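Local coordinates for protein EreC (Klebsiella pneumoniae, PDB 6XCQ) that hydrolyses erythromycin-type macrolides as an esterase, an activity that probably underlies resistance to these antibiotics in its bacterial host, at residues G59-G64 / R291-N296; Y284-V289 / Q328-R333; E380-D385 / C393-D398. The protein carries 1 engineered substitution. All blocks are in the same frame, centred on the assembly; numbering follows the deposited sequence.

Contact 1 (G59-G64 / R291-N296); sequences GARIVG and RMVRAN
Arg61 and Val293 mark the closest backbone approach here, their CA atoms 8.0 Å apart, where the residue leading into strand 62-65 faces the last turn of helix 279-295. This is a layer contact of an alpha/beta fold: the strand is part of a mixed sheet, and the helix packs against it. Asn296 is the first residue to leave helical geometry, and Arg61 grips this helix end from the sheet side. Arg61 is extended at chi2 and bends at chi3 (54°), which brings its NH2 to the carbonyl oxygens there. Arg61 NH2 donates to Asn296 O at 2.8 Å, in the guanidinium plane and on a carbonyl lone pair, although the bond is bent (132°). Arg61 NH2 also bonds Val293 O, 3.2 Å away, bent (141°) and tilted from both planes; with Val299 O, three acceptors grip this nitrogen. The guanidinium charge probably offsets the partial negative charge of the helix C-terminus. Asn296 ND2 folds back to bond Met292 O at 2.9 Å, an oxygen that already accepts from Asn296 N. Val293 divides its branches: CG1 lies over one guanidinium face, toward its rim, 3.5 Å from Arg61 NH1, while CG2 meets Ile62 CG1 at 3.9 Å.

Contact 2 (Y284-V289 / Q328-R333); sequences YMAGVV and QHLAER
Ala286 CB and His329 CB meet at 3.4 Å, a tight approach of one beta carbon to the other. Here the short helix 326-330 comes up against the long helix 279-295, and the backbones are nearest at Ala286 and Leu330, with their CA atoms 6.1 Å apart. Past its CB the histidine turns its ring obliquely to the alanine methyl, and Ala286 CB is 3.9 Å from His329 CG. Leu330 makes its contact through one methyl, CD2. With CG beside the backbone N (chi1 -66°) and CD1 anti to CA (chi2 178°), it is CD2 that turns to the long helix. Leu330 CD2 sits 3.8 Å from Ala286 O, 4.3 Å from Ala286 CB and 4.1 Å from Val289 CG1, and the leucine and valine side chains cross at about a right angle. Ala286 and Val289, three residues apart, thus present one face of their helix to the leucine. No hydrogen bond joins the two segments, so van der Waals packing carries the contact.

Around this first shell lies a type I beta turn that Leu330 opens and Arg333 ends, with Arg333 N bonding Leu330 O at 3.1 Å. The turn brings Arg333 back toward the long helix, where it forms salt bridges through NH1 to Asp290 OD1, earlier in the chain, and through NE to Asp337 OD1, four residues later. Further out, Met326 packs on Ala286 from within the short helix and Ser283 touches His329. Leu303 of strand 301-304 lies against both Val289 and Leu330, so the two helices meet over the central sheet.

Contact 3 (E380-D385 / C393-D398); sequences EQYIID and CLTLTD
Tyr382 and Ile383 pack against Thr395 and Cys393 in a helix-on-sheet contact, reinforced by a disulfide, near one margin of the alpha/beta fold. Helix 379-387 leads through a short connection into strand 392-396, which lies between the outermost strand 33-36 and strand 423-427, antiparallel to both. The two short axes pass 9.5 Å apart at 110°, so the helix runs across the strand. Cys393 and Thr395, two residues apart, turn the same strand face to the helix. A disulfide from Cys393 to Cys387, the last residue of that helix, ties its end to the strand covalently.

Tyr382 reaches over with CG anti to the backbone N (chi1 -179°), which carries its ring out from the helix toward Thr395. The contact is made at the ring edge: Tyr382 CE2 lies 3.5 Å from Thr395 OG1, near the ring plane, without a hydrogen bond; the hydroxyl has Thr32 O and Leu396 O within bonding distance instead. Away from the strand, Gln381 NE2 bonds Asp385 OD1 at 3.0 Å, one turn along, approaching from above the carboxylate plane. Ile383 packs on both Cys393 and Thr395 and also rests on Cys426 of strand 423-427. Both of its branches touch the strand: Ile383 CG2 packs on Cys393 CB at 3.8 Å, while CD1 meets Cys393 SG at 3.7 Å and Thr395 CG2 at 3.8 Å.

Overall arrangement
Contacts 1 and 2 adjoin along helix 279-295, with centres 10 Å apart and segments that alternate in the chain. Arg333 joins them: its NH2 lies 3.4 Å from Val293 CG1, and its NE is 3.8 Å from Ile62 CD1. The same isoleucine methyl reaches Val289 CG1 at 4.1 Å, so the apolar packing runs on from one contact to the other. Arg294 and Arg333 come close there, and both bind the Asp290 carboxylate. Contact 3 stands apart, its centre 27 Å from each of the others and its nearest atoms about 10 Å from contact 1, but strands 62-65 and 392-396 belong to the same sheet.

Contact 1 (G59-G64 / R291-N296)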
ATOM      1  N   GLY A  59     -14.130  17.173  -4.089  1.00 29.06           N
ATOM      2  CA  GLY A  59     -13.575  17.550  -2.815  1.00 40.52           C
ATOM      3  C   GLY A  59     -12.631  16.542  -2.210  1.00 39.96           C
ATOM      4  O   GLY A  59     -12.055  16.816  -1.148  1.00 38.75           O
ATOM      5  N   ALA A  60     -12.454  15.387  -2.841  1.00 27.43           N
ATOM      6  CA  ALA A  60     -11.456  14.427  -2.393  1.00 23.16           C
ATOM      7  C   ALA A  60     -10.076  14.811  -2.921  1.00 23.18           C
ATOM      8  O   ALA A  60      -9.923  15.212  -4.078  1.00 20.99           O
ATOM      9  CB  ALA A  60     -11.830  13.016  -2.864  1.00 20.15           C
ATOM     10  N   ARG A  61      -9.066  14.696  -2.061  1.00 20.63           N
ATOM     11  CA  ARG A  61      -7.682  14.740  -2.500  1.00 20.08           C
ATOM     12  C   ARG A  61      -6.958  13.409  -2.338  1.00 19.67           C
ATOM     13  O   ARG A  61      -5.867  13.246  -2.898  1.00 20.07           O
ATOM     14  CB  ARG A  61      -6.908  15.831  -1.744  1.00 24.31           C
ATOM     15  CG  ARG A  61      -7.395  17.242  -2.021  1.00 25.40           C
ATOM     16  CD  ARG A  61      -6.428  18.241  -1.416  1.00 26.78           C
ATOM     17  NE  ARG A  61      -5.075  17.992  -1.895  1.00 30.26           N
ATOM     18  CZ  ARG A  61      -3.974  18.483  -1.336  1.00 28.07           C
ATOM     19  NH1 ARG A  61      -4.057  19.251  -0.254  1.00 35.18           N
ATOM     20  NH2 ARG A  61      -2.788  18.179  -1.843  1.00 25.59           N
ATOM     21  N   ILE A  62      -7.532  12.461  -1.598  1.00 15.48           N
ATOM     22  CA  ILE A  62      -6.969  11.123  -1.421  1.00 19.59           C
ATOM     23  C   ILE A  62      -8.084  10.119  -1.684  1.00 14.40           C
ATOM     24  O   ILE A  62      -9.076  10.099  -0.952  1.00 15.48           O
ATOM     25  CB  ILE A  62      -6.406  10.919  -0.006  1.00 16.95           C
ATOM     26  CG1 ILE A  62      -5.401  12.020   0.353  1.00 22.56           C
ATOM     27  CG2 ILE A  62      -5.740   9.566   0.119  1.00 15.30           C
ATOM     28  CD1 ILE A  62      -5.411  12.366   1.794  1.00 19.18           C
ATOM     29  N   VAL A  63      -7.928   9.290  -2.716  1.00 13.39           N
ATOM     30  CA  VAL A  63      -8.887   8.232  -3.014  1.00 15.57           C
ATOM     31  C   VAL A  63      -8.141   6.905  -3.029  1.00 16.37           C
ATOM     32  O   VAL A  63      -7.187   6.726  -3.799  1.00 16.14           O
ATOM     33  CB  VAL A  63      -9.626   8.462  -4.343  1.00 15.18           C
ATOM     34  CG1 VAL A  63     -10.502   7.244  -4.665  1.00 13.76           C
ATOM     35  CG2 VAL A  63     -10.506   9.707  -4.253  1.00 15.24           C
ATOM     36  N   GLY A  64      -8.572   5.973  -2.182  1.00 12.86           N
ATOM     37  CA  GLY A  64      -7.985   4.647  -2.165  1.00 13.86           C
ATOM     38  C   GLY A  64      -8.784   3.702  -3.042  1.00 17.67           C
ATOM     39  O   GLY A  64     -10.013   3.653  -2.954  1.00 17.68           O
ATOM     40  N   ARG A 291       1.652  13.902   5.278  1.00 16.01           N
ATOM     41  CA  ARG A 291       2.727  14.871   5.081  1.00 21.55           C
ATOM     42  C   ARG A 291       2.853  15.249   3.619  1.00 33.45           C
ATOM     43  O   ARG A 291       2.984  16.431   3.276  1.00 18.24           O
ATOM     44  CB  ARG A 291       4.052  14.300   5.587  1.00 21.63           C
ATOM     45  CG  ARG A 291       4.148  14.223   7.096  1.00 34.27           C
ATOM     46  CD  ARG A 291       5.600  14.191   7.580  1.00 39.90           C
ATOM     47  NE  ARG A 291       6.284  12.946   7.237  1.00 48.21           N
ATOM     48  CZ  ARG A 291       6.025  11.765   7.793  1.00 42.07           C
ATOM     49  NH1 ARG A 291       6.710  10.688   7.421  1.00 54.12           N
ATOM     50  NH2 ARG A 291       5.079  11.656   8.717  1.00 36.52           N
ATOM     51  N   MET A 292       2.813  14.256   2.737  1.00 18.52           N
ATOM     52  CA  MET A 292       2.974  14.562   1.328  1.00 30.19           C
ATOM     53  C   MET A 292       1.843  15.454   0.835  1.00 36.72           C
ATOM     54  O   MET A 292       2.083  16.416   0.099  1.00 25.90           O
ATOM     55  CB  MET A 292       3.054  13.272   0.524  1.00 28.91           C
ATOM     56  CG  MET A 292       3.774  13.450  -0.776  1.00 55.68           C
ATOM     57  SD  MET A 292       2.782  12.689  -2.039  1.00 53.75           S
ATOM     58  CE  MET A 292       1.350  13.719  -1.896  1.00 47.79           C
ATOM     59  N   VAL A 293       0.607  15.176   1.260  1.00 22.56           N
ATOM     60  CA  VAL A 293      -0.513  15.974   0.781  1.00 23.40           C
ATOM     61  C   VAL A 293      -0.420  17.411   1.299  1.00 31.76           C
ATOM     62  O   VAL A 293      -0.637  18.367   0.548  1.00 30.63           O
ATOM     63  CB  VAL A 293      -1.850  15.308   1.158  1.00 32.26           C
ATOM     64  CG1 VAL A 293      -2.941  16.341   1.283  1.00 32.24           C
ATOM     65  CG2 VAL A 293      -2.226  14.243   0.109  1.00 26.62           C
ATOM     66  N   ARG A 294      -0.089  17.599   2.576  1.00 28.27           N
ATOM     67  CA  ARG A 294      -0.067  18.966   3.080  1.00 27.36           C
ATOM     68  C   ARG A 294       1.169  19.734   2.628  1.00 25.89           C
ATOM     69  O   ARG A 294       1.117  20.965   2.552  1.00 41.01           O
ATOM     70  CB  ARG A 294      -0.181  18.992   4.602  1.00 26.77           C
ATOM     71  CG  ARG A 294       0.687  18.024   5.329  1.00 34.27           C
ATOM     72  CD  ARG A 294      -0.008  17.532   6.605  1.00 52.45           C
ATOM     73  NE  ARG A 294      -0.723  18.596   7.303  1.00 58.30           N
ATOM     74  CZ  ARG A 294      -1.904  18.455   7.900  1.00 58.88           C
ATOM     75  NH1 ARG A 294      -2.464  19.494   8.510  1.00 76.02           N
ATOM     76  NH2 ARG A 294      -2.526  17.285   7.890  1.00 56.05           N
ATOM     77  N   ALA A 295       2.258  19.040   2.287  1.00 28.94           N
ATOM     78  CA  ALA A 295       3.419  19.710   1.713  1.00 32.97           C
ATOM     79  C   ALA A 295       3.146  20.162   0.286  1.00 44.70           C
ATOM     80  O   ALA A 295       3.583  21.242  -0.120  1.00 37.54           O
ATOM     81  CB  ALA A 295       4.636  18.789   1.747  1.00 33.81           C
ATOM     82  N   ASN A 296       2.443  19.346  -0.498  1.00 31.99           N
ATOM     83  CA  ASN A 296       2.148  19.713  -1.880  1.00 28.86           C
ATOM     84  C   ASN A 296       0.647  19.914  -2.021  1.00 35.98           C
ATOM     85  O   ASN A 296      -0.098  18.932  -2.160  1.00 34.99           O
ATOM     86  CB  ASN A 296       2.648  18.637  -2.850  1.00 38.69           C
ATOM     87  CG  ASN A 296       4.082  18.186  -2.551  1.00 55.75           C
ATOM     88  OD1 ASN A 296       5.044  18.776  -3.041  1.00 53.25           O
ATOM     89  ND2 ASN A 296       4.223  17.128  -1.747  1.00 37.92           N
TER

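Contact 2 (Y284-V289 / Q328-R333)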
ATOM      1  N   TYR A 284       2.456   4.486   9.959  1.00 14.26           N
ATOM      2  CA  TYR A 284       3.522   5.040   9.133  1.00 17.35           C
ATOM      3  C   TYR A 284       2.999   5.471   7.769  1.00 19.08           C
ATOM      4  O   TYR A 284       3.189   6.619   7.355  1.00 14.26           O
ATOM      5  CB  TYR A 284       4.652   4.023   8.967  1.00 17.90           C
ATOM      6  CG  TYR A 284       5.729   4.533   8.055  1.00 19.97           C
ATOM      7  CD1 TYR A 284       6.714   5.387   8.537  1.00 18.05           C
ATOM      8  CD2 TYR A 284       5.752   4.191   6.704  1.00 19.46           C
ATOM      9  CE1 TYR A 284       7.706   5.877   7.713  1.00 28.49           C
ATOM     10  CE2 TYR A 284       6.742   4.670   5.870  1.00 22.13           C
ATOM     11  CZ  TYR A 284       7.718   5.515   6.383  1.00 31.25           C
ATOM     12  OH  TYR A 284       8.711   6.010   5.574  1.00 24.15           O
ATOM     13  N   MET A 285       2.344   4.548   7.046  1.00 11.90           N
ATOM     14  CA  MET A 285       1.773   4.879   5.740  1.00 15.11           C
ATOM     15  C   MET A 285       0.858   6.103   5.800  1.00 15.39           C
ATOM     16  O   MET A 285       0.939   6.987   4.940  1.00 16.89           O
ATOM     17  CB  MET A 285       1.006   3.672   5.185  1.00 15.98           C
ATOM     18  CG  MET A 285       1.946   2.562   4.744  1.00 19.43           C
ATOM     19  SD  MET A 285       1.110   1.323   3.759  1.00 35.77           S
ATOM     20  CE  MET A 285       0.185   0.590   5.065  1.00 14.32           C
ATOM     21  N   ALA A 286      -0.034   6.161   6.800  1.00 14.71           N
ATOM     22  CA  ALA A 286      -0.917   7.320   6.932  1.00 12.41           C
ATOM     23  C   ALA A 286      -0.113   8.599   7.128  1.00 12.52           C
ATOM     24  O   ALA A 286      -0.459   9.651   6.576  1.00 16.76           O
ATOM     25  CB  ALA A 286      -1.887   7.139   8.102  1.00 12.07           C
ATOM     26  N   GLY A 287       0.957   8.521   7.918  1.00 15.60           N
ATOM     27  CA  GLY A 287       1.824   9.674   8.104  1.00 20.27           C
ATOM     28  C   GLY A 287       2.476  10.145   6.816  1.00 17.93           C
ATOM     29  O   GLY A 287       2.510  11.345   6.531  1.00 18.57           O
ATOM     30  N   VAL A 288       3.011   9.213   6.020  1.00 17.11           N
ATOM     31  CA  VAL A 288       3.663   9.621   4.772  1.00 18.42           C
ATOM     32  C   VAL A 288       2.661  10.304   3.849  1.00 23.25           C
ATOM     33  O   VAL A 288       2.959  11.350   3.263  1.00 21.98           O
ATOM     34  CB  VAL A 288       4.358   8.425   4.088  1.00 11.26           C
ATOM     35  CG1 VAL A 288       4.807   8.795   2.688  1.00 24.48           C
ATOM     36  CG2 VAL A 288       5.557   7.944   4.896  1.00 19.59           C
ATOM     37  N   VAL A 289       1.441   9.754   3.733  1.00 15.60           N
ATOM     38  CA  VAL A 289       0.431  10.345   2.848  1.00 16.70           C
ATOM     39  C   VAL A 289       0.034  11.731   3.344  1.00 22.87           C
ATOM     40  O   VAL A 289      -0.077  12.687   2.565  1.00 17.42           O
ATOM     41  CB  VAL A 289      -0.809   9.433   2.734  1.00 12.97           C
ATOM     42  CG1 VAL A 289      -1.932  10.148   1.987  1.00 17.59           C
ATOM     43  CG2 VAL A 289      -0.467   8.130   2.002  1.00 18.58           C
ATOM     44  N   GLN A 328      -8.199   4.713   8.723  1.00 14.12           N
ATOM     45  CA  GLN A 328      -8.834   5.299   9.899  1.00 16.16           C
ATOM     46  C   GLN A 328      -8.084   6.549  10.345  1.00 20.73           C
ATOM     47  O   GLN A 328      -8.704   7.518  10.804  1.00 19.72           O
ATOM     48  CB  GLN A 328      -8.926   4.277  11.042  1.00 12.05           C
ATOM     49  CG  GLN A 328      -9.695   4.787  12.293  1.00 15.56           C
ATOM     50  CD  GLN A 328     -10.007   3.704  13.327  1.00 19.08           C
ATOM     51  OE1 GLN A 328      -9.659   2.535  13.153  1.00 18.44           O
ATOM     52  NE2 GLN A 328     -10.680   4.097  14.414  1.00 19.53           N
ATOM     53  N   HIS A 329      -6.752   6.554  10.198  1.00 16.41           N
ATOM     54  CA  HIS A 329      -5.986   7.775  10.431  1.00 18.24           C
ATOM     55  C   HIS A 329      -6.362   8.848   9.417  1.00 21.28           C
ATOM     56  O   HIS A 329      -6.653   9.992   9.780  1.00 17.21           O
ATOM     57  CB  HIS A 329      -4.474   7.501  10.349  1.00 16.69           C
ATOM     58  CG  HIS A 329      -3.938   6.604  11.424  1.00 15.18           C
ATOM     59  ND1 HIS A 329      -3.419   7.083  12.607  1.00 12.66           N
ATOM     60  CD2 HIS A 329      -3.816   5.254  11.479  1.00 12.82           C
ATOM     61  CE1 HIS A 329      -2.995   6.069  13.342  1.00 15.25           C
ATOM     62  NE2 HIS A 329      -3.221   4.948  12.679  1.00 12.74           N
ATOM     63  N   LEU A 330      -6.350   8.495   8.130  1.00 15.72           N
ATOM     64  CA  LEU A 330      -6.643   9.471   7.087  1.00 12.58           C
ATOM     65  C   LEU A 330      -8.056  10.021   7.189  1.00 16.31           C
ATOM     66  O   LEU A 330      -8.288  11.197   6.876  1.00 22.02           O
ATOM     67  CB  LEU A 330      -6.429   8.837   5.716  1.00 13.79           C
ATOM     68  CG  LEU A 330      -4.988   8.456   5.398  1.00 18.71           C
ATOM     69  CD1 LEU A 330      -4.939   7.792   4.005  1.00 15.96           C
ATOM     70  CD2 LEU A 330      -4.073   9.701   5.491  1.00 15.69           C
ATOM     71  N   ALA A 331      -9.014   9.201   7.607  1.00 15.44           N
ATOM     72  CA  ALA A 331     -10.371   9.705   7.820  1.00 18.41           C
ATOM     73  C   ALA A 331     -10.447  10.765   8.911  1.00 28.29           C
ATOM     74  O   ALA A 331     -11.470  11.453   9.005  1.00 25.32           O
ATOM     75  CB  ALA A 331     -11.325   8.559   8.170  1.00 18.08           C
ATOM     76  N   GLU A 332      -9.405  10.896   9.735  1.00 21.76           N
ATOM     77  CA  GLU A 332      -9.321  11.901  10.791  1.00 38.91           C
ATOM     78  C   GLU A 332      -8.995  13.298  10.286  1.00 28.54           C
ATOM     79  O   GLU A 332      -9.141  14.253  11.056  1.00 28.16           O
ATOM     80  CB  GLU A 332      -8.241  11.528  11.806  1.00 33.00           C
ATOM     81  CG  GLU A 332      -8.530  10.332  12.664  1.00 29.68           C
ATOM     82  CD  GLU A 332      -7.722  10.360  13.942  1.00 36.98           C
ATOM     83  OE1 GLU A 332      -8.335  10.379  15.030  1.00 52.20           O
ATOM     84  OE2 GLU A 332      -6.470  10.368  13.862  1.00 54.86           O
ATOM     85  N   ARG A 333      -8.511  13.434   9.051  1.00 31.07           N
ATOM     86  CA  ARG A 333      -8.081  14.730   8.536  1.00 31.48           C
ATOM     87  C   ARG A 333      -9.210  15.743   8.627  1.00 33.87           C
ATOM     88  O   ARG A 333     -10.339  15.461   8.219  1.00 24.17           O
ATOM     89  CB  ARG A 333      -7.621  14.593   7.082  1.00 22.29           C
ATOM     90  CG  ARG A 333      -6.241  14.011   6.926  1.00 23.54           C
ATOM     91  CD  ARG A 333      -5.926  13.680   5.472  1.00 21.00           C
ATOM     92  NE  ARG A 333      -6.124  14.818   4.582  1.00 26.80           N
ATOM     93  CZ  ARG A 333      -5.230  15.791   4.413  1.00 31.52           C
ATOM     94  NH1 ARG A 333      -4.088  15.757   5.078  1.00 25.08           N
ATOM     95  NH2 ARG A 333      -5.472  16.789   3.581  1.00 28.38           N
TER

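Contact 3 (E380-D385 / C393-D398)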
ATOM      1  N   GLU A 380     -21.225  -9.062  -0.458  1.00 12.74           N
ATOM      2  CA  GLU A 380     -21.369  -9.835  -1.687  1.00 16.21           C
ATOM      3  C   GLU A 380     -22.828 -10.167  -1.972  1.00 21.12           C
ATOM      4  O   GLU A 380     -23.264 -10.135  -3.128  1.00 15.21           O
ATOM      5  CB  GLU A 380     -20.531 -11.117  -1.588  1.00 14.55           C
ATOM      6  CG  GLU A 380     -19.003 -10.850  -1.614  1.00 19.03           C
ATOM      7  CD  GLU A 380     -18.439 -10.291  -0.308  1.00 22.81           C
ATOM      8  OE1 GLU A 380     -19.069 -10.482   0.758  1.00 17.84           O
ATOM      9  OE2 GLU A 380     -17.344  -9.669  -0.348  1.00 16.20           O
ATOM     10  N   GLN A 381     -23.601 -10.493  -0.932  1.00 17.11           N
ATOM     11  CA  GLN A 381     -25.001 -10.827  -1.169  1.00 18.64           C
ATOM     12  C   GLN A 381     -25.785  -9.600  -1.588  1.00 18.57           C
ATOM     13  O   GLN A 381     -26.685  -9.683  -2.442  1.00 18.18           O
ATOM     14  CB  GLN A 381     -25.632 -11.445   0.076  1.00 19.44           C
ATOM     15  CG  GLN A 381     -27.082 -11.866  -0.162  1.00 15.27           C
ATOM     16  CD  GLN A 381     -27.183 -12.998  -1.159  1.00 20.92           C
ATOM     17  OE1 GLN A 381     -26.591 -14.050  -0.969  1.00 19.58           O
ATOM     18  NE2 GLN A 381     -27.932 -12.780  -2.232  1.00 24.80           N
ATOM     19  N   TYR A 382     -25.470  -8.458  -0.977  1.00 19.96           N
ATOM     20  CA  TYR A 382     -26.097  -7.199  -1.363  1.00 15.51           C
ATOM     21  C   TYR A 382     -25.851  -6.896  -2.834  1.00 18.58           C
ATOM     22  O   TYR A 382     -26.768  -6.484  -3.553  1.00 21.64           O
ATOM     23  CB  TYR A 382     -25.541  -6.080  -0.487  1.00 27.27           C
ATOM     24  CG  TYR A 382     -26.101  -4.699  -0.746  1.00 28.85           C
ATOM     25  CD1 TYR A 382     -27.242  -4.253  -0.084  1.00 24.57           C
ATOM     26  CD2 TYR A 382     -25.467  -3.827  -1.624  1.00 37.72           C
ATOM     27  CE1 TYR A 382     -27.743  -2.986  -0.304  1.00 33.70           C
ATOM     28  CE2 TYR A 382     -25.958  -2.558  -1.848  1.00 29.01           C
ATOM     29  CZ  TYR A 382     -27.090  -2.141  -1.183  1.00 37.39           C
ATOM     30  OH  TYR A 382     -27.576  -0.880  -1.410  1.00 29.74           O
ATOM     31  N   ILE A 383     -24.608  -7.076  -3.291  1.00 17.94           N
ATOM     32  CA  ILE A 383     -24.284  -6.927  -4.710  1.00 19.46           C
ATOM     33  C   ILE A 383     -25.158  -7.846  -5.549  1.00 18.68           C
ATOM     34  O   ILE A 383     -25.711  -7.436  -6.578  1.00 21.49           O
ATOM     35  CB  ILE A 383     -22.790  -7.217  -4.954  1.00 19.84           C
ATOM     36  CG1 ILE A 383     -21.914  -6.160  -4.282  1.00 18.28           C
ATOM     37  CG2 ILE A 383     -22.496  -7.307  -6.451  1.00 21.45           C
ATOM     38  CD1 ILE A 383     -22.134  -4.776  -4.795  1.00 19.95           C
ATOM     39  N   ILE A 384     -25.291  -9.107  -5.126  1.00 16.37           N
ATOM     40  CA  ILE A 384     -26.133 -10.049  -5.867  1.00 22.33           C
ATOM     41  C   ILE A 384     -27.574  -9.555  -5.917  1.00 26.58           C
ATOM     42  O   ILE A 384     -28.220  -9.592  -6.971  1.00 21.02           O
ATOM     43  CB  ILE A 384     -26.041 -11.460  -5.252  1.00 19.89           C
ATOM     44  CG1 ILE A 384     -24.639 -12.042  -5.442  1.00 17.88           C
ATOM     45  CG2 ILE A 384     -27.046 -12.380  -5.902  1.00 20.69           C
ATOM     46  CD1 ILE A 384     -24.400 -13.306  -4.621  1.00 18.41           C
ATOM     47  N   ASP A 385     -28.092  -9.066  -4.783  1.00 23.43           N
ATOM     48  CA  ASP A 385     -29.468  -8.570  -4.729  1.00 31.19           C
ATOM     49  C   ASP A 385     -29.652  -7.282  -5.524  1.00 30.02           C
ATOM     50  O   ASP A 385     -30.735  -7.036  -6.066  1.00 23.64           O
ATOM     51  CB  ASP A 385     -29.887  -8.329  -3.276  1.00 21.85           C
ATOM     52  CG  ASP A 385     -29.890  -9.600  -2.442  1.00 23.94           C
ATOM     53  OD1 ASP A 385     -29.906 -10.701  -3.020  1.00 25.31           O
ATOM     54  OD2 ASP A 385     -29.873  -9.495  -1.198  1.00 26.63           O
ATOM     55  N   CYS A 393     -20.135  -4.547 -10.545  1.00 20.38           N
ATOM     56  CA  CYS A 393     -21.095  -3.697  -9.864  1.00 17.10           C
ATOM     57  C   CYS A 393     -20.364  -2.638  -9.045  1.00 18.78           C
ATOM     58  O   CYS A 393     -19.316  -2.903  -8.459  1.00 16.14           O
ATOM     59  CB  CYS A 393     -22.001  -4.546  -8.966  1.00 17.21           C
ATOM     60  SG  CYS A 393     -23.259  -3.591  -8.088  1.00 26.17           S
ATOM     61  N   LEU A 394     -20.951  -1.447  -8.978  0.57 15.48           N
ATOM     62  CA  LEU A 394     -20.430  -0.348  -8.174  0.57 18.23           C
ATOM     63  C   LEU A 394     -21.553   0.189  -7.297  0.57 20.15           C
ATOM     64  O   LEU A 394     -22.624   0.525  -7.813  0.57 16.06           O
ATOM     65  CB  LEU A 394     -19.884   0.752  -9.087  0.57 19.46           C
ATOM     66  CG  LEU A 394     -19.287   2.035  -8.534  0.57 30.13           C
ATOM     67  CD1 LEU A 394     -18.169   1.723  -7.562  0.57 15.53           C
ATOM     68  CD2 LEU A 394     -18.767   2.838  -9.707  0.57 28.33           C
ATOM     69  N   THR A 395     -21.314   0.271  -5.983  1.00 13.69           N
ATOM     70  CA  THR A 395     -22.337   0.657  -5.023  1.00 17.33           C
ATOM     71  C   THR A 395     -21.758   1.609  -3.987  1.00 23.44           C
ATOM     72  O   THR A 395     -20.607   1.461  -3.568  1.00 19.58           O
ATOM     73  CB  THR A 395     -22.962  -0.569  -4.320  1.00 23.67           C
ATOM     74  OG1 THR A 395     -24.106  -0.155  -3.564  1.00 29.11           O
ATOM     75  CG2 THR A 395     -21.991  -1.240  -3.366  1.00 19.66           C
ATOM     76  N   LEU A 396     -22.551   2.609  -3.606  1.00 16.05           N
ATOM     77  CA  LEU A 396     -22.230   3.403  -2.429  1.00 20.94           C
ATOM     78  C   LEU A 396     -22.616   2.621  -1.181  1.00 22.68           C
ATOM     79  O   LEU A 396     -23.343   1.632  -1.247  1.00 25.86           O
ATOM     80  CB  LEU A 396     -22.954   4.745  -2.462  1.00 23.39           C
ATOM     81  CG  LEU A 396     -22.839   5.510  -3.780  1.00 29.81           C
ATOM     82  CD1 LEU A 396     -23.727   6.744  -3.733  1.00 51.09           C
ATOM     83  CD2 LEU A 396     -21.390   5.896  -4.100  1.00 21.07           C
ATOM     84  N   THR A 397     -22.097   3.047  -0.036  1.00 18.50           N
ATOM     85  CA  THR A 397     -22.354   2.334   1.204  1.00 22.67           C
ATOM     86  C   THR A 397     -23.287   3.079   2.144  1.00 22.50           C
ATOM     87  O   THR A 397     -23.638   2.533   3.196  1.00 30.70           O
ATOM     88  CB  THR A 397     -21.041   2.057   1.939  1.00 23.23           C
ATOM     89  OG1 THR A 397     -20.369   3.304   2.172  1.00 27.03           O
ATOM     90  CG2 THR A 397     -20.165   1.137   1.124  1.00 18.46           C
ATOM     91  N   ASP A 398     -23.641   4.322   1.827  0.56 31.54           N
ATOM     92  CA  ASP A 398     -24.470   5.141   2.709  0.56 35.75           C
ATOM     93  C   ASP A 398     -25.937   4.931   2.340  0.56 35.16           C
ATOM     94  O   ASP A 398     -26.617   5.796   1.788  0.56 37.65           O
ATOM     95  CB  ASP A 398     -24.060   6.607   2.627  0.56 40.02           C
ATOM     96  CG  ASP A 398     -24.819   7.485   3.617  0.56 40.04           C
ATOM     97  OD1 ASP A 398     -25.484   6.931   4.523  0.56 27.41           O
ATOM     98  OD2 ASP A 398     -24.752   8.727   3.485  0.56 37.53           O
TER